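Local coordinates for protein LAO/AO transport system kinase (Escherichia coli, PDB 2P67) that belongs to the MeaB-like family of P-loop nucleotide-binding proteins, with a parallel beta sheet packed between helices, at residues S70-A75 and L238-L243; A88-D93 and D150-E155; D171-L176 and M193-L198. All coordinates share one frame; numbering follows the deposited sequence. Where two conformers were deposited one is given.

Contact 1: residues S70-A75 and L238-L243; sequences STFLEA and LTCSAL
The methyl group of Ala242 is pressed against the first part of the 69-82 helix, between Thr71 and Phe72. Its CB lies 3.4 Å from Thr71 OG1 and 3.6 Å from the backbone N of Phe72, and the CB of Ala75, one turn along, approaches it to 4.3 Å. No hydrogen bond joins the two segments: the helix takes the loop by van der Waals fit, and the small size of Ala242 allows the main chains to come within 5.0 Å, measured from Phe72 CA to Ala242 CA. On one flank of this methyl group, Thr71 CG2 touches Leu243 CD2 at 3.8 Å, the two side chains crossing at about a right angle. On the other, Cys240 SG stands 4.1 Å from Phe72 CD1, an oblique sulfur-aromatic contact. Thr71 carries OG1 between its own backbone N and carbonyl carbon (chi1 65°), where the hydroxyl is hydrogen-bonded to Gly68 O, while CG2 is left for Leu243.

A second shell fixes the loop. Asn202 OD1 accepts from Ala242 N, Ser241 OG bonds Asp205 OD2, and Ala242 O receives Lys245 NZ. Ser241-Ala242-Leu243 resembles the G5 motif of G proteins and Asn202 to Asp205 the NKxD motif; the G5-like loop and, through Asn202, the NKxD-like loop thus lie beside the helix that follows the P-loop. The contact lies beyond the end of edge strand 236-239, beside strand 198-201, with Ile251 of helix 248-264 packing on both Phe72 and Cys240.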
# COMPACT_ATOMS: atom_id res chain seq x y z
N SER A 70 22.12 -17.83 -2.55
CA SER A 70 22.48 -19.08 -3.24
C SER A 70 22.89 -20.18 -2.26
O SER A 70 22.43 -21.31 -2.37
CB SER A 70 23.61 -18.84 -4.25
OG SER A 70 23.15 -18.08 -5.36
N THR A 71 23.78 -19.86 -1.32
CA THR A 71 24.26 -20.87 -0.35
C THR A 71 23.14 -21.31 0.58
O THR A 71 23.03 -22.50 0.91
CB THR A 71 25.49 -20.39 0.46
OG1 THR A 71 25.15 -19.28 1.30
CG2 THR A 71 26.61 -19.99 -0.49
N PHE A 72 22.32 -20.35 1.00
CA PHE A 72 21.17 -20.66 1.84
C PHE A 72 20.20 -21.60 1.12
O PHE A 72 19.80 -22.60 1.69
CB PHE A 72 20.43 -19.39 2.31
CG PHE A 72 19.11 -19.69 2.96
CD1 PHE A 72 19.07 -20.12 4.28
CD2 PHE A 72 17.92 -19.58 2.25
CE1 PHE A 72 17.87 -20.43 4.89
CE2 PHE A 72 16.70 -19.89 2.85
CZ PHE A 72 16.68 -20.32 4.19
N LEU A 73 19.81 -21.26 -0.10
CA LEU A 73 18.89 -22.10 -0.87
C LEU A 73 19.40 -23.52 -1.07
O LEU A 73 18.63 -24.48 -0.97
CB LEU A 73 18.57 -21.46 -2.21
CG LEU A 73 17.62 -20.27 -2.15
CD1 LEU A 73 17.57 -19.60 -3.51
CD2 LEU A 73 16.22 -20.70 -1.67
N GLU A 74 20.69 -23.65 -1.34
CA GLU A 74 21.30 -24.97 -1.49
C GLU A 74 21.21 -25.76 -0.18
O GLU A 74 20.74 -26.89 -0.17
CB GLU A 74 22.77 -24.83 -1.93
CG GLU A 74 23.44 -26.20 -2.14
CD GLU A 74 24.95 -26.11 -2.26
OE1 GLU A 74 25.57 -25.29 -1.55
OE2 GLU A 74 25.52 -26.88 -3.06
N ALA A 75 21.65 -25.15 0.92
CA ALA A 75 21.57 -25.81 2.22
C ALA A 75 20.13 -26.15 2.62
O ALA A 75 19.85 -27.26 3.06
CB ALA A 75 22.26 -24.95 3.30
N LEU A 238 15.65 -15.15 12.66
CA LEU A 238 16.63 -16.19 12.96
C LEU A 238 17.96 -15.91 12.27
O LEU A 238 18.01 -15.12 11.35
CB LEU A 238 16.10 -17.57 12.56
CG LEU A 238 14.77 -18.02 13.20
CD1 LEU A 238 14.42 -19.45 12.82
CD2 LEU A 238 14.82 -17.87 14.71
N THR A 239 19.03 -16.54 12.75
CA THR A 239 20.31 -16.43 12.07
C THR A 239 20.78 -17.84 11.70
O THR A 239 20.36 -18.84 12.30
CB THR A 239 21.41 -15.79 12.96
OG1 THR A 239 21.74 -16.71 14.01
CG2 THR A 239 20.95 -14.41 13.55
N CYS A 240 21.67 -17.90 10.71
CA CYS A 240 22.23 -19.18 10.26
C CYS A 240 23.59 -18.98 9.64
O CYS A 240 24.01 -17.86 9.37
CB CYS A 240 21.28 -19.88 9.27
SG CYS A 240 20.98 -19.03 7.70
N SER A 241 24.31 -20.09 9.45
CA SER A 241 25.47 -20.10 8.56
C SER A 241 25.22 -21.20 7.55
O SER A 241 25.38 -22.37 7.88
CB SER A 241 26.77 -20.38 9.31
OG SER A 241 27.87 -20.27 8.42
N ALA A 242 24.82 -20.83 6.34
CA ALA A 242 24.58 -21.83 5.29
C ALA A 242 25.85 -22.66 5.07
O ALA A 242 25.80 -23.88 5.08
CB ALA A 242 24.15 -21.16 3.99
N LEU A 243 26.98 -21.98 4.91
CA LEU A 243 28.24 -22.66 4.57
C LEU A 243 28.83 -23.54 5.68
O LEU A 243 29.66 -24.40 5.39
CB LEU A 243 29.27 -21.68 3.99
CG LEU A 243 29.05 -21.25 2.52
CD1 LEU A 243 30.28 -20.55 1.97
CD2 LEU A 243 28.64 -22.42 1.59

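Contact 2: residues A88-D93 and D150-E155; sequences AVIAVD and DVVIVE
Ala88 through Ala91 pair in parallel with Val152 through Glu155, the two strand axes approaching to 4.6 Å with only 14° between their directions. Five backbone hydrogen bonds join them. Ala88 and Ile90 each use both N and O: Ala88 N donates to Val151 O and Ala88 O accepts from Ile153 N, then Ile90 N reaches Ile153 O at 2.7 Å and Ile90 O takes Glu155 N. Val92 N to Glu155 O (2.9 Å) closes the series. The main chains of Val89 and Ala91 are hydrogen-bonded instead to strand 119-124.

Both strands belong to the all-parallel sheet of a P-loop protein, in which 151-157 separates 87-92 from the P-loop strand 57-63. The parallel run of 87-92 beside 151-157 is consistent with the SIMIBI class, to which MeaB proteins belong. On the face toward helix 69-82, Val89 CG2 rests 4.4 Å from Ile153 CB, and Val89 CG1 meets Glu155 CG at 3.9 Å. Glu155 starts with CG between its backbone N and carbonyl carbon (chi1 62°) and bends at chi2, which lays the carboxylate over Ala91, OE1 coming 3.4 Å from Ala91 CB. Its other oxygen, OE2, forms a salt bridge with Lys69, the lysine of the probable Walker A motif. Val92 CG2 meets Val154 CG2 at 3.6 Å, in one of two conformers of Val154. Ala88 and Ile90 point to the reverse face, where both pack on Cys144 of helix 133-146.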
# COMPACT_ATOMS: atom_id res chain seq x y z
N ALA A 88 10.95 -27.96 -5.63
CA ALA A 88 11.14 -27.24 -6.89
C ALA A 88 11.51 -25.81 -6.54
O ALA A 88 11.00 -25.25 -5.55
CB ALA A 88 9.85 -27.25 -7.72
N VAL A 89 12.40 -25.23 -7.35
CA VAL A 89 12.84 -23.84 -7.17
C VAL A 89 12.56 -23.05 -8.46
O VAL A 89 13.03 -23.43 -9.54
CB VAL A 89 14.33 -23.76 -6.79
CG1 VAL A 89 14.77 -22.29 -6.63
CG2 VAL A 89 14.57 -24.47 -5.47
N ILE A 90 11.76 -21.99 -8.33
CA ILE A 90 11.46 -21.10 -9.44
C ILE A 90 12.26 -19.82 -9.18
O ILE A 90 11.97 -19.07 -8.26
CB ILE A 90 9.95 -20.80 -9.52
CG1 ILE A 90 9.14 -22.12 -9.58
CG2 ILE A 90 9.65 -19.83 -10.66
CD1 ILE A 90 9.51 -23.04 -10.74
N ALA A 91 13.28 -19.63 -10.01
CA ALA A 91 14.27 -18.55 -9.86
C ALA A 91 13.93 -17.36 -10.76
O ALA A 91 14.18 -17.37 -11.97
CB ALA A 91 15.68 -19.11 -10.15
N VAL A 92 13.31 -16.34 -10.17
CA VAL A 92 12.76 -15.24 -10.96
C VAL A 92 13.80 -14.15 -11.16
O VAL A 92 14.49 -13.75 -10.21
CB VAL A 92 11.46 -14.67 -10.34
CG1 VAL A 92 10.91 -13.54 -11.20
CG2 VAL A 92 10.39 -15.79 -10.16
N ASP A 93 13.94 -13.69 -12.39
CA ASP A 93 14.90 -12.61 -12.65
C ASP A 93 14.42 -11.28 -12.06
O ASP A 93 13.21 -11.01 -12.04
CB ASP A 93 15.22 -12.50 -14.15
CG ASP A 93 16.60 -13.05 -14.47
OD1 ASP A 93 17.49 -12.24 -14.83
OD2 ASP A 93 16.81 -14.27 -14.30
N ASP A 150 6.48 -31.41 -3.08
CA ASP A 150 6.06 -31.18 -1.72
C ASP A 150 6.19 -29.71 -1.33
O ASP A 150 5.33 -29.16 -0.60
CB ASP A 150 6.89 -32.02 -0.77
CG ASP A 150 6.62 -33.51 -0.95
OD1 ASP A 150 5.50 -33.96 -0.66
OD2 ASP A 150 7.52 -34.21 -1.42
N VAL A 151 7.26 -29.09 -1.83
CA VAL A 151 7.58 -27.70 -1.53
C VAL A 151 7.99 -27.05 -2.84
O VAL A 151 8.82 -27.61 -3.58
CB VAL A 151 8.77 -27.59 -0.56
CG1 VAL A 151 9.13 -26.10 -0.28
CG2 VAL A 151 8.46 -28.32 0.76
N VAL A 152 7.39 -25.90 -3.15
CA VAL A 152 7.85 -25.06 -4.26
C VAL A 152 8.34 -23.74 -3.70
O VAL A 152 7.61 -23.08 -2.95
CB VAL A 152 6.72 -24.73 -5.27
CG1 VAL A 152 7.31 -24.04 -6.51
CG2 VAL A 152 5.97 -25.98 -5.67
N ILE A 153 9.56 -23.36 -4.08
CA ILE A 153 10.19 -22.13 -3.61
C ILE A 153 10.32 -21.17 -4.77
O ILE A 153 10.95 -21.50 -5.79
CB ILE A 153 11.59 -22.40 -3.04
CG1 ILE A 153 11.51 -23.41 -1.89
CG2 ILE A 153 12.25 -21.09 -2.56
CD1 ILE A 153 12.87 -23.81 -1.34
N VAL A 154 9.71 -19.99 -4.64
CA VAL A 154 9.93 -18.95 -5.62
C VAL A 154 10.94 -17.97 -5.02
O VAL A 154 10.79 -17.51 -3.88
CB VAL A 154 8.59 -18.29 -6.11
CG1 VAL A 154 7.84 -17.56 -4.97
CG2 VAL A 154 8.84 -17.37 -7.31
N GLU A 155 11.99 -17.68 -5.77
CA GLU A 155 13.03 -16.84 -5.18
C GLU A 155 13.47 -15.72 -6.11
O GLU A 155 13.48 -15.88 -7.32
CB GLU A 155 14.20 -17.69 -4.69
CG GLU A 155 14.92 -18.46 -5.78
CD GLU A 155 16.12 -17.73 -6.31
OE1 GLU A 155 16.89 -18.35 -7.07
OE2 GLU A 155 16.32 -16.55 -5.97
O HOH W 1 16.20 -15.40 -8.92

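Contact 3: residues D171-L176 and M193-L198; sequences DCFISL and MEVADL
The ring of Phe173 meets Ala196 at its edge, with Ala196 CA in the ring plane 3.9 Å from CD2, while Val195 CG2 approaches CE2 at 3.7 Å and Val195 O comes obliquely to the same side of the ring. Glu163 and Val166 of helix 162-167 and Thr62 of strand 57-63 also pack on the Phe173 side chain. The contact closes a beta-alpha-beta crossover of the parallel sheet: strand 172-177 leads, by way of helix 190-195, into its neighbour 198-201, and the chain turns through residues 195-197 from helix to strand.

The carboxylate of Asp197 is the second flat group. Phe173 N donates to OD2 at 2.8 Å, reaching that oxygen on its anti side, 21° out of the carboxylate plane. CG of Asp197 lies anti to its own carbonyl carbon, beside the backbone N (chi1 -63°), which brings the carboxylate alongside the strand edge so that the side chain and main chain of one residue grip Phe173 together. Phe173 O accepts twice, from Asp197 N at 2.9 Å and from Leu198 N at 3.2 Å. The bond from Leu198 N, with that from Ser175 N to Leu198 O, makes the parallel bridge of Ile174 with Leu198.

Alongside this pairing, Ile174 and Leu198 lie side by side and point the same way, toward Ile255 of helix 248-264, and Cys172 SG rests 3.9 Å from Asp197 CB. The buried charge of Asp197 is answered by Lys229, whose NZ forms a salt bridge with OD1 and also bonds Val195 O. Nearer the subunit interface, Met193 packs on Leu226 of the second subunit. A water donates both to Asp197 OD2, at 2.6 Å, and to Asp171 O.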
# COMPACT_ATOMS: atom_id res chain seq x y z
N ASP A 171 2.68 -19.11 0.51
CA ASP A 171 2.09 -19.43 1.82
C ASP A 171 2.90 -18.78 2.93
O ASP A 171 2.34 -18.30 3.92
CB ASP A 171 2.10 -20.95 2.06
CG ASP A 171 1.27 -21.72 1.04
OD1 ASP A 171 0.30 -21.14 0.49
OD2 ASP A 171 1.56 -22.93 0.85
N CYS A 172 4.22 -18.76 2.75
CA CYS A 172 5.14 -18.28 3.77
C CYS A 172 6.29 -17.54 3.09
O CYS A 172 6.96 -18.11 2.21
CB CYS A 172 5.68 -19.44 4.63
SG CYS A 172 6.81 -18.90 5.98
N PHE A 173 6.50 -16.28 3.51
CA PHE A 173 7.48 -15.40 2.89
C PHE A 173 8.69 -15.18 3.81
O PHE A 173 8.55 -14.68 4.94
CB PHE A 173 6.89 -14.06 2.49
CG PHE A 173 7.89 -13.16 1.86
CD1 PHE A 173 8.45 -13.48 0.63
CD2 PHE A 173 8.37 -12.04 2.54
CE1 PHE A 173 9.43 -12.66 0.06
CE2 PHE A 173 9.35 -11.23 1.98
CZ PHE A 173 9.88 -11.54 0.75
N ILE A 174 9.86 -15.53 3.29
CA ILE A 174 11.13 -15.50 4.04
C ILE A 174 12.11 -14.52 3.38
O ILE A 174 12.38 -14.61 2.18
CB ILE A 174 11.78 -16.90 4.12
CG1 ILE A 174 10.84 -17.93 4.77
CG2 ILE A 174 13.12 -16.82 4.91
CD1 ILE A 174 10.29 -18.96 3.81
N SER A 175 12.63 -13.58 4.16
CA SER A 175 13.55 -12.58 3.63
C SER A 175 14.93 -12.78 4.22
O SER A 175 15.08 -12.84 5.43
CB SER A 175 13.05 -11.17 3.93
OG SER A 175 14.03 -10.20 3.57
N LEU A 176 15.93 -12.88 3.35
CA LEU A 176 17.32 -12.97 3.78
C LEU A 176 17.96 -11.60 3.78
O LEU A 176 17.84 -10.82 2.82
CB LEU A 176 18.12 -13.92 2.90
CG LEU A 176 18.18 -15.33 3.48
CD1 LEU A 176 16.84 -16.01 3.29
CD2 LEU A 176 19.30 -16.09 2.80
N MET A 193 8.45 -5.07 6.17
CA MET A 193 7.66 -5.26 7.38
C MET A 193 6.22 -5.67 7.08
O MET A 193 5.64 -6.45 7.81
CB MET A 193 7.70 -4.02 8.28
CG MET A 193 9.13 -3.66 8.78
SD MET A 193 9.83 -4.92 9.89
CE MET A 193 10.77 -5.97 8.85
N GLU A 194 5.66 -5.13 6.00
CA GLU A 194 4.29 -5.47 5.58
C GLU A 194 4.09 -6.97 5.32
O GLU A 194 3.00 -7.51 5.59
CB GLU A 194 3.91 -4.69 4.32
CG GLU A 194 3.78 -3.19 4.54
CD GLU A 194 2.46 -2.79 5.19
OE1 GLU A 194 1.62 -3.66 5.51
OE2 GLU A 194 2.27 -1.58 5.38
N VAL A 195 5.14 -7.62 4.80
CA VAL A 195 4.99 -8.98 4.26
C VAL A 195 5.83 -10.08 4.92
O VAL A 195 5.51 -11.26 4.76
CB VAL A 195 5.25 -9.00 2.72
CG1 VAL A 195 4.26 -8.06 2.00
CG2 VAL A 195 6.68 -8.65 2.40
N ALA A 196 6.89 -9.72 5.65
CA ALA A 196 7.80 -10.73 6.22
C ALA A 196 7.10 -11.69 7.16
O ALA A 196 6.44 -11.25 8.10
CB ALA A 196 8.99 -10.07 6.94
N ASP A 197 7.23 -13.00 6.90
CA ASP A 197 6.81 -14.02 7.89
C ASP A 197 8.00 -14.47 8.73
O ASP A 197 7.86 -14.75 9.95
CB ASP A 197 6.14 -15.21 7.21
CG ASP A 197 4.85 -14.81 6.49
OD1 ASP A 197 4.10 -13.97 7.04
OD2 ASP A 197 4.63 -15.29 5.36
N LEU A 198 9.15 -14.58 8.06
CA LEU A 198 10.44 -14.87 8.71
C LEU A 198 11.53 -13.98 8.11
O LEU A 198 11.53 -13.72 6.91
CB LEU A 198 10.81 -16.36 8.53
CG LEU A 198 9.92 -17.33 9.31
CD1 LEU A 198 9.97 -18.76 8.75
CD2 LEU A 198 10.28 -17.31 10.79
O HOH W 2 2.29 -15.55 4.23

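How the contacts relate
All three contacts are largely buried and reach the same parallel sheet, but they draw on it differently. Contact 2 lies nearest the middle of the chain and is bound almost wholly by main-chain pairing. Contact 3 has only a short piece of such pairing, supplemented by a carboxylate and a water where a helix gives way to a strand. Contact 1, farthest out, has no hydrogen bond between its segments and relies on packing around one alanine methyl, with a leucine and a sulfur-aromatic contact beside it. Its helix links the set: Leu73 packs on Ile153 and Glu155 of contact 2, and Phe72 on Leu176 of contact 3, whereas contacts 2 and 3 do not touch.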